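Local coordinates for capsid (Human calicivirus NLV/Boxer/2001/US, PDB 4RDL), which forms the protruding domain of the norovirus capsid and binds histo-blood group glycans, here the Lewis y tetrasaccharide, probably for attachment to host cells, at residues 110-115 and 176-181; 170-175 and 219-224; 183-188 and 228-233. All blocks are in the same frame, centred on the assembly; numbering follows the deposited sequence.

Overall arrangement
The three contacts lie in one domain, with neighbouring centres 12 to 13 Å apart. Contact 1 pairs the start of strand 113-121 with the end of strand 167-177 in the antiparallel sheet that carries the glycan. Contact 2 uses the preceding part of the same strand, residues 170-175, and joins it to the loop after strand 213-220 of the second sheet. Contact 3 packs the loop after strand 167-177 against strand 228-231 of that second sheet. Along the chain, contact 2 alternates with each of the others, whereas contact 1 closes before contact 3 opens. Contacts 1 and 2 reach the bound fucose, so the glycan rests near where the two sheets are joined; the Leu185 side chain of contact 3 is about 12 Å from it.

Contact 1. Residues 110-115 and 176-181. With GAL (beta-D-galactopyranose), chain C; FUC (alpha-L-fucopyranose), chain B.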
loop_
_atom_site.group_PDB
_atom_site.type_symbol
_atom_site.label_atom_id
_atom_site.label_comp_id
_atom_site.label_asym_id
_atom_site.label_seq_id
_atom_site.Cartn_x
_atom_site.Cartn_y
_atom_site.Cartn_z
ATOM N N PHE A 110 -10.631 -11.921 -5.557
ATOM C CA PHE A 110 -11.399 -12.887 -4.785
ATOM C C PHE A 110 -12.702 -13.182 -5.510
ATOM O O PHE A 110 -13.516 -12.278 -5.738
ATOM C CB PHE A 110 -11.648 -12.366 -3.369
ATOM C CG PHE A 110 -10.378 -12.090 -2.618
ATOM C CD1 PHE A 110 -9.615 -13.136 -2.128
ATOM C CD2 PHE A 110 -9.915 -10.796 -2.458
ATOM C CE1 PHE A 110 -8.421 -12.887 -1.466
ATOM C CE2 PHE A 110 -8.718 -10.541 -1.802
ATOM C CZ PHE A 110 -7.972 -11.589 -1.308
ATOM N N GLY A 111 -12.882 -14.445 -5.886
ATOM C CA GLY A 111 -14.006 -14.851 -6.704
ATOM C C GLY A 111 -15.090 -15.593 -5.950
ATOM O O GLY A 111 -14.815 -16.254 -4.945
ATOM N N ASN A 112 -16.317 -15.476 -6.453
ATOM C CA ASN A 112 -17.469 -16.195 -5.917
ATOM C C ASN A 112 -17.764 -15.887 -4.460
ATOM O O ASN A 112 -18.161 -16.773 -3.706
ATOM C CB ASN A 112 -17.331 -17.713 -6.101
ATOM C CG ASN A 112 -18.680 -18.405 -6.133
ATOM O OD1 ASN A 112 -19.605 -17.932 -6.789
ATOM N ND2 ASN A 112 -18.806 -19.515 -5.415
ATOM N N CYS A 113 -17.587 -14.627 -4.074
ATOM C CA CYS A 113 -17.786 -14.233 -2.689
ATOM C C CYS A 113 -18.318 -12.811 -2.578
ATOM O O CYS A 113 -18.508 -12.126 -3.589
ATOM C CB CYS A 113 -16.487 -14.400 -1.896
ATOM S SG CYS A 113 -15.089 -13.467 -2.590
ATOM N N ASP A 114 -18.580 -12.387 -1.348
ATOM C CA ASP A 114 -19.124 -11.062 -1.096
ATOM C C ASP A 114 -18.004 -10.118 -0.683
ATOM O O ASP A 114 -17.348 -10.324 0.345
ATOM C CB ASP A 114 -20.186 -11.110 0.002
ATOM C CG ASP A 114 -21.477 -11.784 -0.445
ATOM O OD1 ASP A 114 -21.540 -12.330 -1.573
ATOM O OD2 ASP A 114 -22.438 -11.763 0.352
ATOM N N LEU A 115 -17.775 -9.106 -1.511
ATOM C CA LEU A 115 -16.773 -8.085 -1.244
ATOM C C LEU A 115 -17.425 -6.918 -0.522
ATOM O O LEU A 115 -18.280 -6.226 -1.085
ATOM C CB LEU A 115 -16.149 -7.588 -2.549
ATOM C CG LEU A 115 -15.674 -8.668 -3.525
ATOM C CD1 LEU A 115 -15.240 -8.024 -4.838
ATOM C CD2 LEU A 115 -14.536 -9.492 -2.911
ATOM N N SER A 176 -16.780 -12.014 2.820
ATOM C CA SER A 176 -17.507 -13.155 3.365
ATOM C C SER A 176 -17.960 -14.097 2.249
ATOM O O SER A 176 -17.902 -13.749 1.061
ATOM C CB SER A 176 -18.708 -12.696 4.197
ATOM O OG SER A 176 -19.623 -11.985 3.389
ATOM N N ASN A 177 -18.400 -15.292 2.629
ATOM C CA ASN A 177 -18.851 -16.262 1.640
ATOM C C ASN A 177 -20.172 -15.878 0.992
ATOM O O ASN A 177 -21.010 -15.191 1.585
ATOM C CB ASN A 177 -18.973 -17.655 2.260
ATOM C CG ASN A 177 -20.087 -17.739 3.286
ATOM O OD1 ASN A 177 -19.998 -17.142 4.357
ATOM N ND2 ASN A 177 -21.136 -18.500 2.973
ATOM N N ARG A 178 -20.341 -16.323 -0.245
ATOM C CA ARG A 178 -21.633 -16.295 -0.913
ATOM C C ARG A 178 -22.546 -17.301 -0.231
ATOM O O ARG A 178 -22.122 -18.414 0.079
ATOM C CB ARG A 178 -21.436 -16.689 -2.375
ATOM C CG ARG A 178 -22.699 -16.939 -3.145
ATOM C CD ARG A 178 -22.363 -17.434 -4.534
ATOM N NE ARG A 178 -23.569 -17.576 -5.337
ATOM C CZ ARG A 178 -23.581 -17.861 -6.632
ATOM N NH1 ARG A 178 -22.439 -18.042 -7.281
ATOM N NH2 ARG A 178 -24.738 -17.965 -7.275
ATOM N N THR A 179 -23.790 -16.910 0.009
ATOM C CA THR A 179 -24.758 -17.841 0.571
ATOM C C THR A 179 -24.769 -19.145 -0.218
ATOM O O THR A 179 -24.858 -19.138 -1.443
ATOM C CB THR A 179 -26.172 -17.249 0.573
ATOM O OG1 THR A 179 -26.188 -16.065 1.378
ATOM C CG2 THR A 179 -27.171 -18.258 1.137
ATOM N N GLY A 180 -24.676 -20.264 0.494
ATOM C CA GLY A 180 -24.706 -21.570 -0.138
ATOM C C GLY A 180 -23.346 -22.078 -0.580
ATOM O O GLY A 180 -23.238 -23.194 -1.085
ATOM N N ALA A 181 -22.308 -21.267 -0.394
ATOM C CA ALA A 181 -20.963 -21.652 -0.804
ATOM C C ALA A 181 -19.965 -21.438 0.323
ATOM O O ALA A 181 -20.221 -20.675 1.254
ATOM C CB ALA A 181 -20.538 -20.856 -2.036
HETATM C C1 GAL C . -24.464 -12.767 5.590
HETATM C C2 GAL C . -23.509 -11.769 4.974
HETATM C C3 GAL C . -23.359 -11.974 3.511
HETATM C C4 GAL C . -23.022 -13.318 3.190
HETATM C C5 GAL C . -24.039 -14.246 3.773
HETATM C C6 GAL C . -23.778 -15.664 3.539
HETATM O O2 GAL C . -23.992 -10.455 5.243
HETATM O O3 GAL C . -22.394 -11.041 2.984
HETATM O O4 GAL C . -21.686 -13.632 3.699
HETATM O O5 GAL C . -24.128 -14.056 5.247
HETATM O O6 GAL C . -24.744 -16.522 3.928
HETATM C C1 FUC B . -22.853 -15.297 9.013
HETATM C C2 FUC B . -22.139 -16.544 8.566
HETATM C C3 FUC B . -21.652 -16.378 7.185
HETATM C C4 FUC B . -20.801 -15.230 7.047
HETATM C C5 FUC B . -21.451 -13.995 7.550
HETATM C C6 FUC B . -20.526 -12.887 7.579
HETATM O O2 FUC B . -23.017 -17.660 8.654
HETATM O O3 FUC B . -20.979 -17.582 6.748
HETATM O O4 FUC B . -19.561 -15.429 7.764
HETATM O O5 FUC B . -22.016 -14.182 8.927
HETATM O O HOH W 1 -18.154 -17.817 -1.180
HETATM O O HOH W 2 -24.296 -13.907 -0.106
#
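Asp114 OD2 takes a hydrogen bond from the galactose O3 at 2.7 Å and another from a water that in turn accepts from Thr179 N, so sugar and loop meet at one carboxylate oxygen. Tyr141 grips the other oxygen, OD1, which would hold the carboxylate as a fixed acceptor. Across the strand pair Asp114 N donates to Ser176 O at 2.8 Å, and Ser176 N returns a bond to Asp114 O, putting both side chains on the sugar-facing side. There Ser176 OG lies 2.7 Å from galactose O4 and is also bonded to His116. Galactose O4 donates to Asn177 O, while Asn177 OD1 receives the fucose O3 at 2.6 Å. The amide's ND2 donates to Ala181 O, which helps orient OD1, and Gly180 allows the type II turn from Arg178 to Ala181. Away from the sugar, the extended Arg178 chain brings NH1 to a lone pair of Asn112 OD1 at 2.9 Å, nearly within the guanidinium plane although the amide is turned 70° from it. Short polar side chains and the Asn177 carbonyl, at a strand end, bind sugar hydroxyls and form part of the Lewis y pocket of this norovirus P domain.

Contact 2. Residues 170-175 and 219-224. With FUC (alpha-L-fucopyranose), chain B.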
loop_
_atom_site.group_PDB
_atom_site.type_symbol
_atom_site.label_atom_id
_atom_site.label_comp_id
_atom_site.label_asym_id
_atom_site.label_seq_id
_atom_site.Cartn_x
_atom_site.Cartn_y
_atom_site.Cartn_z
ATOM N N LEU A 170 -13.147 2.776 -4.177
ATOM C CA LEU A 170 -13.602 1.744 -3.254
ATOM C C LEU A 170 -12.414 0.925 -2.787
ATOM O O LEU A 170 -11.476 0.677 -3.549
ATOM C CB LEU A 170 -14.621 0.831 -3.936
ATOM C CG LEU A 170 -15.839 1.515 -4.578
ATOM C CD1 LEU A 170 -15.674 1.585 -6.096
ATOM C CD2 LEU A 170 -17.093 0.751 -4.218
ATOM N N GLU A 171 -12.456 0.514 -1.523
ATOM C CA GLU A 171 -11.417 -0.342 -0.970
ATOM C C GLU A 171 -12.053 -1.557 -0.312
ATOM O O GLU A 171 -13.140 -1.475 0.261
ATOM C CB GLU A 171 -10.558 0.407 0.041
ATOM C CG GLU A 171 -9.307 -0.384 0.402
ATOM C CD GLU A 171 -8.643 0.091 1.671
ATOM O OE1 GLU A 171 -7.691 -0.595 2.116
ATOM O OE2 GLU A 171 -9.063 1.141 2.213
ATOM N N LEU A 172 -11.369 -2.688 -0.397
ATOM C CA LEU A 172 -11.866 -3.924 0.181
ATOM C C LEU A 172 -11.677 -3.930 1.696
ATOM O O LEU A 172 -10.558 -4.030 2.191
ATOM C CB LEU A 172 -11.143 -5.115 -0.451
ATOM C CG LEU A 172 -11.661 -6.481 0.001
ATOM C CD1 LEU A 172 -13.128 -6.671 -0.393
ATOM C CD2 LEU A 172 -10.793 -7.588 -0.587
ATOM N N THR A 173 -12.775 -3.831 2.437
ATOM C CA THR A 173 -12.698 -3.801 3.900
ATOM C C THR A 173 -12.703 -5.204 4.493
ATOM O O THR A 173 -11.901 -5.522 5.378
ATOM C CB THR A 173 -13.845 -2.975 4.495
ATOM O OG1 THR A 173 -13.768 -1.653 3.951
ATOM C CG2 THR A 173 -13.753 -2.896 6.016
ATOM N N TRP A 174 -13.611 -6.041 4.013
ATOM C CA TRP A 174 -13.645 -7.434 4.428
ATOM C C TRP A 174 -14.387 -8.281 3.389
ATOM O O TRP A 174 -14.991 -7.743 2.449
ATOM C CB TRP A 174 -14.223 -7.594 5.849
ATOM C CG TRP A 174 -15.672 -7.201 6.035
ATOM C CD1 TRP A 174 -16.191 -5.934 6.059
ATOM C CD2 TRP A 174 -16.769 -8.089 6.278
ATOM N NE1 TRP A 174 -17.553 -5.984 6.272
ATOM C CE2 TRP A 174 -17.931 -7.297 6.421
ATOM C CE3 TRP A 174 -16.885 -9.482 6.386
ATOM C CZ2 TRP A 174 -19.191 -7.848 6.663
ATOM C CZ3 TRP A 174 -18.133 -10.026 6.637
ATOM C CH2 TRP A 174 -19.273 -9.210 6.763
ATOM N N VAL A 175 -14.306 -9.600 3.548
ATOM C CA VAL A 175 -14.862 -10.552 2.600
ATOM C C VAL A 175 -15.642 -11.610 3.367
ATOM O O VAL A 175 -15.223 -12.033 4.448
ATOM C CB VAL A 175 -13.736 -11.242 1.779
ATOM C CG1 VAL A 175 -14.314 -12.291 0.829
ATOM C CG2 VAL A 175 -12.913 -10.208 1.016
ATOM N N SER A 219 -1.132 -13.361 4.891
ATOM C CA SER A 219 -1.487 -12.273 5.792
ATOM C C SER A 219 -2.769 -12.612 6.520
ATOM O O SER A 219 -3.708 -13.161 5.933
ATOM C CB SER A 219 -1.710 -10.964 5.021
ATOM O OG SER A 219 -0.536 -10.559 4.343
ATOM N N THR A 220 -2.824 -12.246 7.794
ATOM C CA THR A 220 -4.084 -12.301 8.517
ATOM C C THR A 220 -4.938 -11.113 8.079
ATOM O O THR A 220 -4.487 -9.968 8.091
ATOM C CB THR A 220 -3.859 -12.287 10.030
ATOM O OG1 THR A 220 -3.140 -13.474 10.398
ATOM C CG2 THR A 220 -5.185 -12.271 10.759
ATOM N N PHE A 221 -6.162 -11.406 7.664
ATOM C CA PHE A 221 -7.027 -10.419 7.033
ATOM C C PHE A 221 -8.458 -10.908 7.225
ATOM O O PHE A 221 -8.691 -12.112 7.316
ATOM C CB PHE A 221 -6.684 -10.325 5.541
ATOM C CG PHE A 221 -7.562 -9.375 4.771
ATOM C CD1 PHE A 221 -7.201 -8.047 4.613
ATOM C CD2 PHE A 221 -8.741 -9.819 4.202
ATOM C CE1 PHE A 221 -8.017 -7.175 3.911
ATOM C CE2 PHE A 221 -9.557 -8.960 3.495
ATOM C CZ PHE A 221 -9.196 -7.633 3.353
ATOM N N PRO A 222 -9.425 -9.982 7.304
ATOM C CA PRO A 222 -10.823 -10.384 7.535
ATOM C C PRO A 222 -11.526 -10.989 6.304
ATOM O O PRO A 222 -12.573 -10.493 5.864
ATOM C CB PRO A 222 -11.498 -9.072 7.958
ATOM C CG PRO A 222 -10.688 -8.021 7.260
ATOM C CD PRO A 222 -9.258 -8.520 7.381
ATOM N N THR A 223 -10.935 -12.047 5.758
ATOM C CA THR A 223 -11.657 -12.981 4.906
ATOM C C THR A 223 -12.360 -13.932 5.879
ATOM O O THR A 223 -11.793 -14.943 6.329
ATOM C CB THR A 223 -10.713 -13.743 3.947
ATOM O OG1 THR A 223 -9.454 -13.951 4.590
ATOM C CG2 THR A 223 -10.481 -12.949 2.643
ATOM N N VAL A 224 -13.579 -13.566 6.254
ATOM C CA VAL A 224 -14.268 -14.230 7.354
ATOM C C VAL A 224 -14.563 -15.688 7.013
ATOM O O VAL A 224 -15.071 -15.992 5.932
ATOM C CB VAL A 224 -15.532 -13.443 7.744
ATOM C CG1 VAL A 224 -16.357 -14.188 8.788
ATOM C CG2 VAL A 224 -15.135 -12.062 8.255
HETATM C C1 FUC B . -22.853 -15.297 9.013
HETATM C C2 FUC B . -22.139 -16.544 8.566
HETATM C C3 FUC B . -21.652 -16.378 7.185
HETATM C C4 FUC B . -20.801 -15.230 7.047
HETATM C C5 FUC B . -21.451 -13.995 7.550
HETATM C C6 FUC B . -20.526 -12.887 7.579
HETATM O O2 FUC B . -23.017 -17.660 8.654
HETATM O O3 FUC B . -20.979 -17.582 6.748
HETATM O O4 FUC B . -19.561 -15.429 7.764
HETATM O O5 FUC B . -22.016 -14.182 8.927
#
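Trp174 CB rests 3.7 Å from Pro222 CB, and the indole reaches on to Val224, whose CG2 comes within 3.6 Å of Trp174 CE3. The indole and the valine branches cross at a slant. Further back along the strand, Phe221 CZ approaches Leu172 CD2, while Val175 CG2 lies near the edge of the phenylalanine ring. Val175 and Thr223 lie side by side, Val175 CB to Thr223 CG2 at 3.8 Å; both are beta-branched, as suits extended backbone, and the threonine hydroxyl is bonded to Asn226. Thr173 and Trp174 form a classic beta bulge opposite His116, whose ring stacks on the indole. Pro222 centres an inverse gamma turn, which its restricted phi favours, and the turn brings its carbonyl to the strand. Val175 N donates to Pro222 O at 3.0 Å, and Val224 N donates to Val175 O at 2.9 Å, so Val175 is held at both backbone polar atoms. Thr223 N closes the turn on Phe221 O. Toward the glycan, fucose C6 lies at the indole edge, 3.8 Å from Trp174 CZ3, and Val224 CG1 is 3.6 Å from fucose O4; the fucose is hydrogen-bonded to Gly130 N of the second subunit.

Contact 3. Residues 183-188 and 228-233; sequences LNLWAV and KVPCTL
Pro230 sits over one face of the Trp186 indole, its CG 3.9 Å from the centroid of the six-membered ring and 25° off the ring normal. This is a CH-pi contact, with Pro230 CG displaced toward the rim and nearest to Trp186 CH2 at 3.6 Å. Proline suits the place because its compact ring presents CH groups to the aromatic face, and tryptophan offers a broad one. Leu185 meets the same proline at about a right angle: its CD1 touches Pro230 CD at 3.8 Å and lies 3.4 Å from Lys228 O. Leu185 CG lies anti to its carbonyl carbon (chi1 -57°), from where CD1 reaches the proline. Leu185 and Trp186 are adjacent in a type I turn from Asn184 to Ala187, where Asn184 OD1 accepts from Trp186 N at 2.9 Å, an Asx turn; the N-H comes from above the carbonyl plane. Further out, Tyr216 meets the indole edge-to-face, and Arg28 NH1 bonds both Leu185 O and Pro230 O. No hydrogen bond joins the segments directly: loop and strand 228-231 meet through dispersion and CH-pi contact, which rest on the fit of proline against the indole face, while Arg28 supplies a polar link between the backbones.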
loop_
_atom_site.group_PDB
_atom_site.type_symbol
_atom_site.label_atom_id
_atom_site.label_comp_id
_atom_site.label_asym_id
_atom_site.label_seq_id
_atom_site.Cartn_x
_atom_site.Cartn_y
_atom_site.Cartn_z
ATOM N N LEU A 183 -16.126 -20.006 1.394
ATOM C CA LEU A 183 -15.213 -18.979 0.913
ATOM C C LEU A 183 -13.955 -19.638 0.370
ATOM O O LEU A 183 -13.209 -20.287 1.112
ATOM C CB LEU A 183 -14.873 -17.989 2.028
ATOM C CG LEU A 183 -13.942 -16.835 1.646
ATOM C CD1 LEU A 183 -14.510 -16.014 0.481
ATOM C CD2 LEU A 183 -13.683 -15.945 2.853
ATOM N N ASN A 184 -13.740 -19.495 -0.932
ATOM C CA ASN A 184 -12.622 -20.139 -1.615
ATOM C C ASN A 184 -11.631 -19.092 -2.108
ATOM O O ASN A 184 -11.881 -18.398 -3.099
ATOM C CB ASN A 184 -13.146 -20.981 -2.783
ATOM C CG ASN A 184 -12.037 -21.630 -3.589
ATOM O OD1 ASN A 184 -10.865 -21.558 -3.230
ATOM N ND2 ASN A 184 -12.411 -22.280 -4.687
ATOM N N LEU A 185 -10.510 -18.972 -1.404
ATOM C CA LEU A 185 -9.517 -17.950 -1.715
ATOM C C LEU A 185 -8.678 -18.271 -2.957
ATOM O O LEU A 185 -7.817 -17.475 -3.351
ATOM C CB LEU A 185 -8.628 -17.679 -0.499
ATOM C CG LEU A 185 -9.382 -17.256 0.764
ATOM C CD1 LEU A 185 -8.388 -16.870 1.855
ATOM C CD2 LEU A 185 -10.340 -16.102 0.476
ATOM N N TRP A 186 -8.943 -19.425 -3.566
ATOM C CA TRP A 186 -8.305 -19.836 -4.817
ATOM C C TRP A 186 -9.243 -19.714 -6.028
ATOM O O TRP A 186 -8.828 -19.950 -7.164
ATOM C CB TRP A 186 -7.798 -21.280 -4.709
ATOM C CG TRP A 186 -6.409 -21.420 -4.113
ATOM C CD1 TRP A 186 -5.236 -21.615 -4.790
ATOM C CD2 TRP A 186 -6.068 -21.391 -2.723
ATOM N NE1 TRP A 186 -4.187 -21.707 -3.905
ATOM C CE2 TRP A 186 -4.669 -21.571 -2.632
ATOM C CE3 TRP A 186 -6.807 -21.234 -1.544
ATOM C CZ2 TRP A 186 -3.998 -21.598 -1.413
ATOM C CZ3 TRP A 186 -6.139 -21.253 -0.341
ATOM C CH2 TRP A 186 -4.744 -21.434 -0.283
ATOM N N ALA A 187 -10.503 -19.344 -5.796
ATOM C CA ALA A 187 -11.432 -19.143 -6.907
ATOM C C ALA A 187 -10.989 -17.975 -7.770
ATOM O O ALA A 187 -10.566 -16.941 -7.255
ATOM C CB ALA A 187 -12.843 -18.899 -6.394
ATOM N N VAL A 188 -11.093 -18.142 -9.085
ATOM C CA VAL A 188 -10.799 -17.063 -10.017
ATOM C C VAL A 188 -12.100 -16.347 -10.355
ATOM O O VAL A 188 -13.064 -16.981 -10.782
ATOM C CB VAL A 188 -10.157 -17.594 -11.314
ATOM C CG1 VAL A 188 -9.807 -16.439 -12.236
ATOM C CG2 VAL A 188 -8.914 -18.409 -11.004
ATOM N N LYS A 228 -6.804 -16.052 6.451
ATOM C CA LYS A 228 -5.402 -16.170 6.085
ATOM C C LYS A 228 -5.319 -16.084 4.566
ATOM O O LYS A 228 -5.622 -17.049 3.867
ATOM C CB LYS A 228 -4.820 -17.496 6.603
ATOM C CG LYS A 228 -3.328 -17.703 6.303
ATOM C CD LYS A 228 -2.803 -19.029 6.864
ATOM C CE LYS A 228 -2.788 -19.031 8.385
ATOM N NZ LYS A 228 -1.629 -18.280 8.958
ATOM N N VAL A 229 -4.937 -14.913 4.061
ATOM C CA VAL A 229 -4.908 -14.680 2.619
ATOM C C VAL A 229 -3.562 -15.088 2.033
ATOM O O VAL A 229 -2.525 -14.560 2.428
ATOM C CB VAL A 229 -5.180 -13.201 2.280
ATOM C CG1 VAL A 229 -4.949 -12.935 0.784
ATOM C CG2 VAL A 229 -6.595 -12.811 2.698
ATOM N N PRO A 230 -3.578 -16.058 1.106
ATOM C CA PRO A 230 -2.356 -16.526 0.444
ATOM C C PRO A 230 -2.100 -15.752 -0.850
ATOM O O PRO A 230 -3.051 -15.423 -1.564
ATOM C CB PRO A 230 -2.696 -17.974 0.114
ATOM C CG PRO A 230 -4.173 -17.909 -0.219
ATOM C CD PRO A 230 -4.760 -16.845 0.703
ATOM N N CYS A 231 -0.834 -15.459 -1.139
ATOM C CA CYS A 231 -0.441 -14.876 -2.417
ATOM C C CYS A 231 0.875 -15.524 -2.862
ATOM O O CYS A 231 1.559 -16.162 -2.058
ATOM C CB CYS A 231 -0.312 -13.349 -2.321
ATOM S SG CYS A 231 1.108 -12.771 -1.385
ATOM N N THR A 232 1.215 -15.397 -4.138
ATOM C CA THR A 232 2.399 -16.082 -4.650
ATOM C C THR A 232 3.660 -15.207 -4.715
ATOM O O THR A 232 4.757 -15.714 -4.928
ATOM C CB THR A 232 2.117 -16.802 -5.991
ATOM O OG1 THR A 232 1.298 -15.973 -6.829
ATOM C CG2 THR A 232 1.384 -18.130 -5.743
ATOM N N LEU A 233 3.506 -13.898 -4.514
ATOM C CA LEU A 233 4.664 -13.007 -4.355
ATOM C C LEU A 233 4.336 -11.828 -3.446
ATOM O O LEU A 233 3.232 -11.286 -3.507
ATOM C CB LEU A 233 5.109 -12.421 -5.698
ATOM C CG LEU A 233 5.839 -13.256 -6.742
ATOM C CD1 LEU A 233 6.034 -12.439 -8.026
ATOM C CD2 LEU A 233 7.177 -13.763 -6.190
#